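Hydrophilic protein, virA protein (Chromobacterium violaceum, PDB 3BO6) probably acts as a phosphothreonine lyase of the SpvC family, removing the phosphate from a phosphothreonine side chain by beta-elimination. Local coordinates at residues 102-107 / 132-137; 109-114 / 156-161; 120-123 / 127-130; 86-91 / 164-169; 20-25 / 147-152. One frame throughout, in Å; residues are numbered along the deposited sequence. Where two conformers were deposited one is given.

Contact 1. Residues 102-107 / 132-137; sequences GLLFSV and AQFTLY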
# COMPACT_ATOMS: atom_id res chain seq x y z
N GLY A 102 -11.26 0.90 8.60
CA GLY A 102 -12.18 -0.16 8.21
C GLY A 102 -11.58 -1.08 7.16
O GLY A 102 -11.68 -2.31 7.24
N LEU A 103 -10.95 -0.47 6.15
CA LEU A 103 -10.31 -1.21 5.07
C LEU A 103 -8.97 -1.82 5.49
O LEU A 103 -8.68 -2.96 5.18
CB LEU A 103 -10.11 -0.29 3.85
CG LEU A 103 -11.37 -0.09 2.99
CD1 LEU A 103 -11.25 1.15 2.10
CD2 LEU A 103 -11.66 -1.33 2.17
N LEU A 104 -8.15 -1.05 6.19
CA LEU A 104 -6.80 -1.53 6.50
C LEU A 104 -6.79 -2.70 7.48
O LEU A 104 -5.84 -3.49 7.51
CB LEU A 104 -5.93 -0.39 7.02
CG LEU A 104 -5.56 0.68 6.00
CD1 LEU A 104 -4.88 1.87 6.67
CD2 LEU A 104 -4.65 0.08 4.93
N PHE A 105 -7.84 -2.80 8.31
CA PHE A 105 -7.98 -3.92 9.24
C PHE A 105 -8.99 -4.96 8.76
O PHE A 105 -9.35 -5.87 9.49
CB PHE A 105 -8.36 -3.43 10.65
CG PHE A 105 -7.25 -2.71 11.35
CD1 PHE A 105 -7.20 -1.32 11.35
CD2 PHE A 105 -6.27 -3.41 12.04
CE1 PHE A 105 -6.16 -0.64 12.00
CE2 PHE A 105 -5.22 -2.74 12.68
CZ PHE A 105 -5.18 -1.36 12.67
N SER A 106 -9.46 -4.82 7.52
CA SER A 106 -10.51 -5.71 7.02
C SER A 106 -10.05 -7.16 6.89
O SER A 106 -8.94 -7.42 6.41
CB SER A 106 -11.00 -5.22 5.66
OG SER A 106 -11.90 -6.15 5.05
N VAL A 107 -10.92 -8.10 7.25
CA VAL A 107 -10.66 -9.53 7.03
C VAL A 107 -10.46 -9.81 5.53
O VAL A 107 -9.86 -10.83 5.14
CB VAL A 107 -11.83 -10.39 7.56
CG1 VAL A 107 -13.14 -10.01 6.86
CG2 VAL A 107 -11.54 -11.86 7.39
N ALA A 132 2.78 10.59 1.71
CA ALA A 132 3.24 9.22 1.93
C ALA A 132 3.23 8.83 3.41
O ALA A 132 4.17 8.20 3.90
CB ALA A 132 4.64 9.01 1.34
N GLN A 133 2.16 9.21 4.11
CA GLN A 133 2.05 8.91 5.54
C GLN A 133 1.58 7.48 5.79
O GLN A 133 1.65 7.00 6.93
CB GLN A 133 1.14 9.91 6.24
CG GLN A 133 1.60 11.35 6.06
CD GLN A 133 0.83 12.09 4.98
OE1 GLN A 133 0.18 11.48 4.12
NE2 GLN A 133 0.91 13.42 5.00
N PHE A 134 1.09 6.81 4.76
CA PHE A 134 0.80 5.38 4.86
C PHE A 134 1.64 4.65 3.83
O PHE A 134 1.76 5.11 2.69
CB PHE A 134 -0.68 5.07 4.56
CG PHE A 134 -1.66 5.74 5.50
CD1 PHE A 134 -2.33 5.02 6.47
CD2 PHE A 134 -1.92 7.10 5.37
CE1 PHE A 134 -3.25 5.65 7.32
CE2 PHE A 134 -2.82 7.73 6.22
CZ PHE A 134 -3.48 7.00 7.18
N THR A 135 2.21 3.52 4.22
CA THR A 135 2.94 2.65 3.31
C THR A 135 2.30 1.27 3.35
O THR A 135 2.14 0.70 4.42
CB THR A 135 4.41 2.57 3.72
OG1 THR A 135 4.99 3.88 3.69
CG2 THR A 135 5.18 1.64 2.78
N LEU A 136 1.92 0.75 2.19
CA LEU A 136 1.28 -0.56 2.06
C LEU A 136 2.22 -1.50 1.32
O LEU A 136 2.65 -1.18 0.21
CB LEU A 136 -0.02 -0.46 1.25
CG LEU A 136 -1.01 0.66 1.56
CD1 LEU A 136 -2.18 0.62 0.59
CD2 LEU A 136 -1.52 0.52 2.98
N TYR A 137 2.51 -2.65 1.91
CA TYR A 137 3.40 -3.63 1.29
C TYR A 137 2.61 -4.72 0.60
O TYR A 137 1.82 -5.43 1.24
CB TYR A 137 4.32 -4.24 2.36
CG TYR A 137 5.17 -3.20 3.05
CD1 TYR A 137 6.39 -2.81 2.54
CD2 TYR A 137 4.72 -2.58 4.19
CE1 TYR A 137 7.17 -1.85 3.20
CE2 TYR A 137 5.47 -1.63 4.84
CZ TYR A 137 6.68 -1.26 4.35
OH TYR A 137 7.38 -0.30 5.06
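Leu104 and Leu136 mark the closest approach of the two backbones, with their CA atoms 9.3 Å apart: the C-terminal end of helix 93-104 stands over strand 134-137 with only side chains bridging the gap. This is helix-on-sheet packing of an alpha/beta fold, and the strand is an inner one of the antiparallel sheet, lying between strands 113-117 and 82-86. Phe105 is the first residue to leave helical backbone angles, and the turn that follows is closed by Ser106 N, which donates to Leu103 O at 3.1 Å. At the start of the strand, Gln133 and Phe134 both lie opposite Ile86 and form a classic beta bulge. Gln133 is held there by its NE2, which donates to Val88 O and to Ala129 O.

Phe134 and Leu136, two residues apart on the strand, point toward the helix, and Leu104 points toward them. With its CG beside the backbone N (chi1 -69°), Leu104 splits its two methyls between them. The Leu136 side chain runs at about a right angle to that of Leu104; its CD2 lies 3.7 Å from Leu104 CD2, but in one of two modelled conformers only, so this touch is less certain. All three side chains are buried, and the same Phe134 also packs on Ala96 and Phe97 of the helix. Leu104 is held from its backbone as well, since its O accepts from Trp114 NE1. Its CD1 reaches the Phe134 ring at an oblique approach, 4.1 Å from Phe134 CD1, and is almost as near to CE1.

Contact 2. Residues 109-114 / 156-161; sequences SPIDKW and RQFIEC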
# COMPACT_ATOMS: atom_id res chain seq x y z
N SER A 109 -9.00 -7.57 3.36
CA SER A 109 -7.94 -6.78 2.77
C SER A 109 -6.87 -7.69 2.17
O SER A 109 -6.50 -8.68 2.78
CB SER A 109 -7.27 -5.90 3.82
OG SER A 109 -6.08 -5.34 3.25
N PRO A 110 -6.36 -7.33 0.98
CA PRO A 110 -5.26 -8.09 0.38
C PRO A 110 -3.89 -7.66 0.89
O PRO A 110 -2.91 -8.22 0.43
CB PRO A 110 -5.39 -7.76 -1.11
CG PRO A 110 -5.89 -6.37 -1.11
CD PRO A 110 -6.80 -6.23 0.11
N ILE A 111 -3.83 -6.69 1.81
CA ILE A 111 -2.57 -6.16 2.31
C ILE A 111 -2.27 -6.74 3.70
O ILE A 111 -2.95 -6.41 4.68
CB ILE A 111 -2.59 -4.62 2.35
CG1 ILE A 111 -2.87 -4.04 0.95
CG2 ILE A 111 -1.28 -4.07 2.99
CD1 ILE A 111 -1.83 -4.43 -0.12
N ASP A 112 -1.25 -7.59 3.78
CA ASP A 112 -0.86 -8.22 5.04
C ASP A 112 -0.10 -7.31 5.99
O ASP A 112 -0.07 -7.56 7.19
CB ASP A 112 0.03 -9.43 4.77
CG ASP A 112 -0.72 -10.64 4.27
OD1 ASP A 112 -1.94 -10.80 4.54
OD2 ASP A 112 -0.06 -11.49 3.63
N LYS A 113 0.53 -6.27 5.46
CA LYS A 113 1.47 -5.45 6.24
C LYS A 113 1.46 -4.02 5.76
O LYS A 113 1.54 -3.77 4.55
CB LYS A 113 2.89 -6.04 6.09
CG LYS A 113 3.91 -5.42 7.04
CD LYS A 113 5.29 -6.06 6.87
CE LYS A 113 6.11 -5.31 5.82
NZ LYS A 113 7.58 -5.38 6.11
N TRP A 114 1.39 -3.07 6.70
CA TRP A 114 1.40 -1.64 6.38
C TRP A 114 1.92 -0.86 7.58
O TRP A 114 2.05 -1.42 8.67
CB TRP A 114 -0.00 -1.17 5.92
CG TRP A 114 -1.15 -1.49 6.85
CD1 TRP A 114 -1.97 -2.58 6.79
CD2 TRP A 114 -1.60 -0.70 7.96
NE1 TRP A 114 -2.91 -2.52 7.81
CE2 TRP A 114 -2.70 -1.37 8.54
CE3 TRP A 114 -1.18 0.51 8.52
CZ2 TRP A 114 -3.38 -0.89 9.65
CZ3 TRP A 114 -1.86 0.99 9.63
CH2 TRP A 114 -2.94 0.30 10.19
N ARG A 156 -6.03 -4.12 -6.90
CA ARG A 156 -6.45 -2.95 -7.64
C ARG A 156 -7.78 -2.40 -7.09
O ARG A 156 -7.93 -1.18 -6.91
CB ARG A 156 -6.56 -3.28 -9.13
CG ARG A 156 -6.98 -2.10 -9.99
CD ARG A 156 -6.85 -2.40 -11.47
NE ARG A 156 -7.38 -1.32 -12.29
CZ ARG A 156 -6.92 -0.98 -13.49
NH1 ARG A 156 -5.89 -1.63 -14.03
NH2 ARG A 156 -7.48 0.02 -14.16
N GLN A 157 -8.73 -3.29 -6.85
CA GLN A 157 -10.01 -2.90 -6.28
C GLN A 157 -9.83 -2.25 -4.89
O GLN A 157 -10.51 -1.28 -4.56
CB GLN A 157 -10.94 -4.12 -6.17
CG GLN A 157 -11.50 -4.60 -7.52
CD GLN A 157 -12.73 -3.83 -7.91
OE1 GLN A 157 -13.72 -3.83 -7.17
NE2 GLN A 157 -12.69 -3.17 -9.04
N PHE A 158 -8.90 -2.77 -4.10
CA PHE A 158 -8.64 -2.24 -2.76
C PHE A 158 -8.14 -0.81 -2.86
O PHE A 158 -8.59 0.08 -2.12
CB PHE A 158 -7.65 -3.17 -2.02
CG PHE A 158 -7.48 -2.86 -0.57
CD1 PHE A 158 -8.48 -3.16 0.34
CD2 PHE A 158 -6.29 -2.32 -0.10
CE1 PHE A 158 -8.31 -2.91 1.71
CE2 PHE A 158 -6.09 -2.07 1.26
CZ PHE A 158 -7.11 -2.36 2.16
N ILE A 159 -7.21 -0.56 -3.78
CA ILE A 159 -6.67 0.79 -3.96
C ILE A 159 -7.79 1.74 -4.37
O ILE A 159 -7.90 2.86 -3.85
CB ILE A 159 -5.50 0.82 -4.98
CG1 ILE A 159 -4.16 0.52 -4.29
CG2 ILE A 159 -5.40 2.19 -5.65
CD1 ILE A 159 -4.24 -0.49 -3.18
N GLU A 160 -8.66 1.29 -5.28
CA GLU A 160 -9.78 2.13 -5.69
C GLU A 160 -10.75 2.39 -4.52
O GLU A 160 -11.33 3.47 -4.41
CB GLU A 160 -10.43 1.55 -6.96
CG GLU A 160 -9.47 1.69 -8.17
CD GLU A 160 -9.79 0.78 -9.36
OE1 GLU A 160 -10.75 -0.02 -9.29
OE2 GLU A 160 -9.08 0.88 -10.39
N CYS A 161 -10.89 1.43 -3.60
CA CYS A 161 -11.71 1.64 -2.42
C CYS A 161 -11.07 2.60 -1.41
O CYS A 161 -11.76 3.38 -0.75
CB CYS A 161 -11.96 0.31 -1.75
SG CYS A 161 -13.48 0.32 -0.90
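An ST turn at Ser109, in the connection leading into strand 113-117, packs with Pro110 and Ile111 against the ring of Phe158 on helix 149-168. The turn is made by Ile111 N, which donates to Ser109 OG at 3.0 Å in a nearly straight bond (165°). Three consecutive residues thus line one side of the phenyl ring. Pro110 lies over the face: its CD sits 3.4 Å above the plane of the Phe158 ring, displaced toward the rim on the CG-CD1 side, a CH-pi contact. Ser109 OG comes obliquely to the far end of the ring, 3.3 Å from Phe158 CZ, and its CB lies near CE1. Ile111 comes from the same side of the ring plane but farther out, beyond CE2, with its CG1 3.8 Å from Phe158 CE2. With CG anti to the backbone N (chi1 -171°), the Phe158 ring is turned toward the 109-111 turn. On the helix surface, Arg156 and Glu160, one turn apart, form a long, weak salt bridge.

Leu103 from helix 93-104 packs on the opposite side of the Phe158 ring, while Ile111 touches Val138 just past strand 134-137. The aromatic side chain is thereby wedged between the end of one helix and the entry to a central strand.

Contact 3. Residues 120-123 / 127-130; sequences ERVD and RVAV. With SO4 (sulfate ion), chain C.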
# COMPACT_ATOMS: atom_id res chain seq x y z
N GLU A 120 3.78 12.77 15.59
CA GLU A 120 4.40 13.43 16.75
C GLU A 120 5.92 13.29 16.76
O GLU A 120 6.62 14.06 17.43
CB GLU A 120 3.81 12.87 18.04
CG GLU A 120 2.32 13.06 18.16
CD GLU A 120 1.92 14.53 18.13
OE1 GLU A 120 0.90 14.85 17.50
OE2 GLU A 120 2.64 15.35 18.74
N ARG A 121 6.45 12.33 16.02
CA ARG A 121 7.89 12.07 16.04
C ARG A 121 8.58 12.45 14.73
O ARG A 121 9.76 12.79 14.72
CB ARG A 121 8.15 10.58 16.32
CG ARG A 121 7.61 10.07 17.65
CD ARG A 121 8.38 10.65 18.83
NE ARG A 121 7.69 11.78 19.44
CZ ARG A 121 6.98 11.72 20.56
NH1 ARG A 121 6.39 12.81 21.04
NH2 ARG A 121 6.86 10.57 21.21
N VAL A 122 7.87 12.34 13.61
CA VAL A 122 8.48 12.57 12.32
C VAL A 122 8.99 14.02 12.15
O VAL A 122 8.47 14.98 12.74
CB VAL A 122 7.46 12.22 11.19
CG1 VAL A 122 6.37 13.30 11.11
CG2 VAL A 122 8.17 12.04 9.85
N ASP A 123 10.05 14.15 11.34
CA ASP A 123 10.47 15.45 10.82
C ASP A 123 9.31 16.00 10.00
O ASP A 123 8.86 15.35 9.05
CB ASP A 123 11.72 15.19 9.96
CG ASP A 123 12.06 16.33 9.00
OD1 ASP A 123 11.49 17.43 9.07
OD2 ASP A 123 12.93 16.09 8.14
N ARG A 127 9.55 13.60 3.50
CA ARG A 127 8.72 13.04 2.44
C ARG A 127 7.62 12.10 2.95
O ARG A 127 6.66 11.84 2.23
CB ARG A 127 9.61 12.32 1.40
CG ARG A 127 10.32 11.09 1.94
CD ARG A 127 11.22 10.50 0.86
NE ARG A 127 10.53 9.62 -0.10
CZ ARG A 127 10.24 8.35 0.15
NH1 ARG A 127 10.52 7.82 1.35
NH2 ARG A 127 9.66 7.61 -0.78
N VAL A 128 7.73 11.60 4.18
CA VAL A 128 6.68 10.76 4.75
C VAL A 128 5.84 11.52 5.80
O VAL A 128 5.02 10.93 6.49
CB VAL A 128 7.20 9.42 5.34
CG1 VAL A 128 7.94 8.59 4.29
CG2 VAL A 128 8.07 9.65 6.58
N ALA A 129 6.01 12.84 5.84
CA ALA A 129 5.20 13.71 6.67
C ALA A 129 4.28 14.59 5.84
O ALA A 129 3.11 14.78 6.19
CB ALA A 129 6.09 14.57 7.56
N VAL A 130 4.79 15.16 4.74
CA VAL A 130 3.98 16.03 3.89
C VAL A 130 3.12 15.22 2.92
O VAL A 130 2.19 15.75 2.29
CB VAL A 130 4.85 17.05 3.12
CG1 VAL A 130 5.57 17.96 4.12
CG2 VAL A 130 5.84 16.34 2.18
S SO4 C . 9.82 4.07 0.83
O1 SO4 C . 9.50 4.71 -0.46
O2 SO4 C . 10.67 2.91 0.61
O3 SO4 C . 10.51 5.02 1.68
O4 SO4 C . 8.58 3.62 1.47
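Val122 and Ala129 bury the most surface here, meeting across an irregular loop between strands 113-117 and 134-137, with their CA atoms 6.6 Å apart. The Ala129 methyl points toward Val122: its CB lies 3.8 Å from Val122 CG1 and is nearly as close to CG2. The same methyl also meets the backbone of the residue after Val122, with Asp123 O 3.2 Å from Ala129 CB. Val128 adds a looser touch, its CG2 standing 4.1 Å from Val122 CG2 where the two valines pass at a slant. The Asp123 carboxylate turns to its own loop, where OD1 accepts from Gln125 N.

Arg127 leads away from this apolar patch of the loop. A bend at chi3 (-83°) swings its guanidinium to a bound sulfate, which it grips edge-on with the sulfur in its plane. NH1 donates to sulfate O3 at 2.8 Å and NH2 to sulfate O1 at 2.9 Å, both bonds close to straight; NH2 also bonds Ser179 OG. Lys83, His85, Arg192 and Arg199 complete the ring of donors about the anion.

The sulfate probably came from the crystallisation liquor, but such a gathering of cationic and imidazole groups is consistent with a pocket for the phosphate of phosphothreonine.

Contact 4. Residues 86-91 / 164-169; sequences ISVQRE and SRLSES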
# COMPACT_ATOMS: atom_id res chain seq x y z
N ILE A 86 0.20 6.34 0.52
CA ILE A 86 -1.01 7.15 0.53
C ILE A 86 -0.65 8.53 1.07
O ILE A 86 -0.04 8.64 2.14
CB ILE A 86 -2.12 6.55 1.41
CG1 ILE A 86 -2.32 5.07 1.07
CG2 ILE A 86 -3.43 7.33 1.22
CD1 ILE A 86 -3.37 4.37 1.95
N SER A 87 -0.98 9.58 0.32
CA SER A 87 -0.63 10.95 0.71
C SER A 87 -1.87 11.78 1.01
O SER A 87 -2.73 11.98 0.14
CB SER A 87 0.16 11.64 -0.41
OG SER A 87 1.35 10.94 -0.70
N VAL A 88 -1.97 12.24 2.25
CA VAL A 88 -3.01 13.20 2.63
C VAL A 88 -2.36 14.48 3.15
O VAL A 88 -1.14 14.55 3.35
CB VAL A 88 -3.97 12.61 3.68
CG1 VAL A 88 -4.67 11.36 3.14
CG2 VAL A 88 -3.25 12.31 4.99
N GLN A 89 -3.17 15.52 3.33
CA GLN A 89 -2.64 16.75 3.91
C GLN A 89 -2.03 16.45 5.29
O GLN A 89 -2.61 15.71 6.09
CB GLN A 89 -3.76 17.79 4.00
CG GLN A 89 -3.26 19.23 3.97
CD GLN A 89 -2.76 19.68 5.31
OE1 GLN A 89 -3.30 19.29 6.34
NE2 GLN A 89 -1.70 20.49 5.32
N ARG A 90 -0.85 17.02 5.55
CA ARG A 90 -0.07 16.72 6.75
C ARG A 90 -0.87 16.76 8.06
O ARG A 90 -0.69 15.91 8.91
CB ARG A 90 1.13 17.68 6.84
CG ARG A 90 2.05 17.46 8.05
CD ARG A 90 3.30 18.34 7.99
NE ARG A 90 2.97 19.77 7.90
CZ ARG A 90 3.82 20.70 7.46
NH1 ARG A 90 5.05 20.35 7.08
NH2 ARG A 90 3.44 21.97 7.41
N GLU A 91 -1.75 17.74 8.21
CA GLU A 91 -2.51 17.89 9.45
C GLU A 91 -3.73 16.95 9.57
O GLU A 91 -4.41 16.94 10.60
CB GLU A 91 -2.94 19.36 9.63
CG GLU A 91 -1.80 20.30 10.08
CD GLU A 91 -0.83 20.67 8.97
OE1 GLU A 91 -1.29 21.03 7.87
OE2 GLU A 91 0.40 20.62 9.20
N SER A 164 -11.76 5.94 -2.86
CA SER A 164 -13.16 6.34 -2.68
C SER A 164 -13.45 6.73 -1.23
O SER A 164 -14.11 7.74 -1.00
CB SER A 164 -14.14 5.29 -3.22
OG SER A 164 -14.12 4.09 -2.47
N ARG A 165 -12.95 5.97 -0.26
CA ARG A 165 -13.18 6.30 1.14
C ARG A 165 -12.52 7.62 1.52
O ARG A 165 -13.10 8.39 2.29
CB ARG A 165 -12.70 5.19 2.10
CG ARG A 165 -13.72 4.05 2.42
CD ARG A 165 -15.03 4.56 3.00
NE ARG A 165 -15.78 3.50 3.68
CZ ARG A 165 -17.11 3.46 3.84
NH1 ARG A 165 -17.88 4.40 3.30
NH2 ARG A 165 -17.66 2.47 4.51
N LEU A 166 -11.33 7.90 1.00
CA LEU A 166 -10.65 9.15 1.34
C LEU A 166 -11.43 10.33 0.80
O LEU A 166 -11.66 11.30 1.52
CB LEU A 166 -9.20 9.17 0.84
CG LEU A 166 -8.31 8.23 1.64
CD1 LEU A 166 -7.03 7.91 0.85
CD2 LEU A 166 -8.00 8.82 3.04
N SER A 167 -11.87 10.22 -0.45
CA SER A 167 -12.62 11.29 -1.09
C SER A 167 -13.93 11.56 -0.36
O SER A 167 -14.24 12.71 -0.01
CB SER A 167 -12.90 10.93 -2.54
OG SER A 167 -11.74 11.08 -3.33
N GLU A 168 -14.68 10.50 -0.10
CA GLU A 168 -16.00 10.73 0.50
C GLU A 168 -15.94 11.05 1.98
O GLU A 168 -16.93 11.49 2.55
CB GLU A 168 -16.94 9.56 0.23
CG GLU A 168 -16.60 8.32 0.99
CD GLU A 168 -17.42 7.14 0.51
OE1 GLU A 168 -18.20 7.31 -0.46
OE2 GLU A 168 -17.28 6.05 1.09
N SER A 169 -14.77 10.87 2.59
CA SER A 169 -14.56 11.21 4.00
C SER A 169 -13.98 12.61 4.15
O SER A 169 -13.68 13.06 5.25
CB SER A 169 -13.65 10.18 4.70
OG SER A 169 -14.25 8.88 4.68
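Apolar contacts join Ile86 and Val88 to Leu166, the one side chain of segment 164-169 that meets them. Ile86 and Val88 point toward helix 149-168, whereas Ser87 between them points away. Leu166 divides its branches: CD1 lies 3.7 Å from Ile86 CG2, and CD2 is looser at 4.2 Å from Val88 CG1. The leucine slants past the isoleucine but runs at about a right angle to the valine.

Several polar groups pair within their own segments. On the helix, Arg165 NH1 forms a salt bridge with Glu168 OE2 (2.8 Å), while Arg165 NH2 pairs outside with Glu33. Just beyond the last turn, Ser169 OG donates back to Arg165 O at 2.7 Å. In the other segment, Arg90 NE bridges to Glu91 OE2 at 3.0 Å, and Gln89 NE2 meets Glu91 OE1 in a short bond of doubtful geometry, both on the syn side but well out of the carboxylate plane. Glu91 N in turn donates to Gln89 OE1, from above the carbonyl plane.

Leu100 on Ile86 and Ala96 on Val88, both from helix 93-104, extend the buried layer. It is the interior between the antiparallel sheet, near the end of strand 82-86, and two helices on one of its faces, as in an alpha/beta fold.

Contact 5. Residues 20-25 / 147-152; sequences HNQMRQ and YSASSL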
# COMPACT_ATOMS: atom_id res chain seq x y z
N HIS A 20 -4.06 -9.33 -17.36
CA HIS A 20 -4.94 -8.16 -17.39
C HIS A 20 -6.30 -8.46 -18.03
O HIS A 20 -7.31 -7.90 -17.62
CB HIS A 20 -4.26 -6.89 -17.95
CG HIS A 20 -4.12 -6.84 -19.44
ND1 HIS A 20 -5.10 -6.34 -20.27
CD2 HIS A 20 -3.06 -7.12 -20.24
CE1 HIS A 20 -4.67 -6.37 -21.52
NE2 HIS A 20 -3.44 -6.84 -21.53
N ASN A 21 -6.33 -9.36 -19.00
CA ASN A 21 -7.61 -9.73 -19.57
C ASN A 21 -8.49 -10.57 -18.64
O ASN A 21 -9.72 -10.43 -18.65
CB ASN A 21 -7.38 -10.40 -20.93
CG ASN A 21 -7.08 -9.39 -22.01
OD1 ASN A 21 -7.95 -8.60 -22.39
ND2 ASN A 21 -5.84 -9.39 -22.51
N GLN A 22 -7.88 -11.44 -17.82
CA GLN A 22 -8.65 -12.14 -16.78
C GLN A 22 -9.20 -11.13 -15.78
O GLN A 22 -10.37 -11.20 -15.40
CB GLN A 22 -7.78 -13.15 -16.03
CG GLN A 22 -7.40 -14.39 -16.82
CD GLN A 22 -6.53 -15.32 -15.99
OE1 GLN A 22 -5.34 -15.49 -16.27
NE2 GLN A 22 -7.12 -15.91 -14.96
N MET A 23 -8.36 -10.19 -15.33
CA MET A 23 -8.80 -9.18 -14.37
C MET A 23 -10.01 -8.41 -14.85
O MET A 23 -10.95 -8.15 -14.08
CB MET A 23 -7.67 -8.20 -14.04
CG MET A 23 -6.52 -8.81 -13.25
SD MET A 23 -5.08 -7.72 -13.24
CE MET A 23 -5.70 -6.39 -12.21
N ARG A 24 -10.02 -8.06 -16.13
CA ARG A 24 -11.11 -7.26 -16.70
C ARG A 24 -12.45 -7.98 -16.68
O ARG A 24 -13.50 -7.33 -16.76
CB ARG A 24 -10.76 -6.78 -18.12
CG ARG A 24 -11.61 -5.60 -18.60
CD ARG A 24 -11.07 -4.97 -19.88
NE ARG A 24 -10.55 -5.99 -20.78
CZ ARG A 24 -11.07 -6.31 -21.95
NH1 ARG A 24 -10.51 -7.27 -22.67
NH2 ARG A 24 -12.13 -5.66 -22.42
N GLN A 25 -12.43 -9.30 -16.57
CA GLN A 25 -13.67 -10.10 -16.54
C GLN A 25 -14.24 -10.26 -15.13
O GLN A 25 -15.36 -10.74 -14.97
CB GLN A 25 -13.44 -11.48 -17.15
CG GLN A 25 -13.06 -11.45 -18.63
CD GLN A 25 -12.78 -12.83 -19.18
OE1 GLN A 25 -11.68 -13.36 -19.05
NE2 GLN A 25 -13.79 -13.42 -19.82
N TYR A 147 2.00 -13.68 -8.55
CA TYR A 147 0.69 -13.06 -8.37
C TYR A 147 -0.38 -13.80 -9.18
O TYR A 147 -0.21 -14.04 -10.37
CB TYR A 147 0.73 -11.62 -8.89
CG TYR A 147 1.48 -10.61 -8.05
CD1 TYR A 147 0.95 -10.12 -6.87
CD2 TYR A 147 2.72 -10.12 -8.46
CE1 TYR A 147 1.63 -9.18 -6.11
CE2 TYR A 147 3.41 -9.20 -7.70
CZ TYR A 147 2.86 -8.73 -6.53
OH TYR A 147 3.58 -7.79 -5.81
N SER A 148 -1.50 -14.13 -8.55
CA SER A 148 -2.64 -14.63 -9.30
C SER A 148 -3.48 -13.48 -9.86
O SER A 148 -3.45 -12.37 -9.31
CB SER A 148 -3.52 -15.53 -8.42
OG SER A 148 -4.21 -14.77 -7.44
N ALA A 149 -4.24 -13.73 -10.92
CA ALA A 149 -5.15 -12.71 -11.45
C ALA A 149 -6.15 -12.24 -10.39
O ALA A 149 -6.42 -11.04 -10.28
CB ALA A 149 -5.87 -13.20 -12.68
N SER A 150 -6.68 -13.16 -9.60
CA SER A 150 -7.63 -12.82 -8.55
C SER A 150 -7.01 -11.85 -7.54
O SER A 150 -7.63 -10.86 -7.14
CB SER A 150 -8.12 -14.08 -7.82
OG SER A 150 -9.05 -14.80 -8.61
N SER A 151 -5.79 -12.15 -7.11
CA SER A 151 -5.14 -11.29 -6.11
C SER A 151 -4.80 -9.90 -6.69
O SER A 151 -4.97 -8.88 -6.02
CB SER A 151 -3.88 -11.97 -5.56
OG SER A 151 -3.40 -11.27 -4.42
N LEU A 152 -4.31 -9.86 -7.92
CA LEU A 152 -4.08 -8.60 -8.60
C LEU A 152 -5.38 -7.77 -8.66
O LEU A 152 -5.38 -6.58 -8.34
CB LEU A 152 -3.52 -8.84 -10.00
CG LEU A 152 -2.09 -9.39 -9.99
CD1 LEU A 152 -1.76 -10.05 -11.33
CD2 LEU A 152 -1.07 -8.30 -9.63
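Gln22 lays its side chain over the methyl of Ala149, with its CB 3.9 Å and its NE2 3.8 Å from Ala149 CB. The chain is extended beyond CG, so aliphatic and amide parts both border the one methyl. Its OE1 is bonded to Ser18 OG, one turn back on the same helix. Met23, the next residue, covers more surface. Its CG lies 3.7 Å from Ala149 O, and the thioether then runs on to Leu152, where Met23 SD is 3.8 Å from Leu152 CB. A bend at the last torsion (chi3 70°) turns CE toward the leucine backbone, 3.8 Å from Leu152 C.

Helix 16-24 and the first turn of helix 149-168 come together here at the short side chain of Ala149, and the CA atoms of Met23 and Ala149 are 5.9 Å apart. The second helix has just begun: Ser148 is its N-cap, its OG accepting from Ser151 N at 3.1 Å. The same OG is bonded to Asp141, so the cap is itself positioned by a carboxylate.

Leu152 is also packed by Leu19 from the first helix and by Phe214, Leu217 and Met218 of helix 213-219, so that it is shared by helices 16-24 and 213-219. Leu19 touches Ala149 as well, and Met26, in the loop that follows helix 16-24, packs on the same alanine.

Overall arrangement
From the N terminus, segment 20-25 opens contact 5, 86-91 contact 4, 102-107 contact 1 and 109-114 contact 2. Contact 3 (120-123 with 127-130) opens and closes first, a short local loop nested within all the others. Strand 134-137 then closes contact 1, and helix 149-168 closes contacts 5, 2 and 4 in turn along its length. Contact 1 lies inside the loops of contacts 4 and 5 but crosses contact 2, while contact 2 nests in contact 4; contact 5 crosses both contacts 2 and 4. The long helix thus joins the N-terminal helices to the sheet, while contacts 3 and 5 lie on opposite sides of the chain's centre, about 35 Å apart between centres.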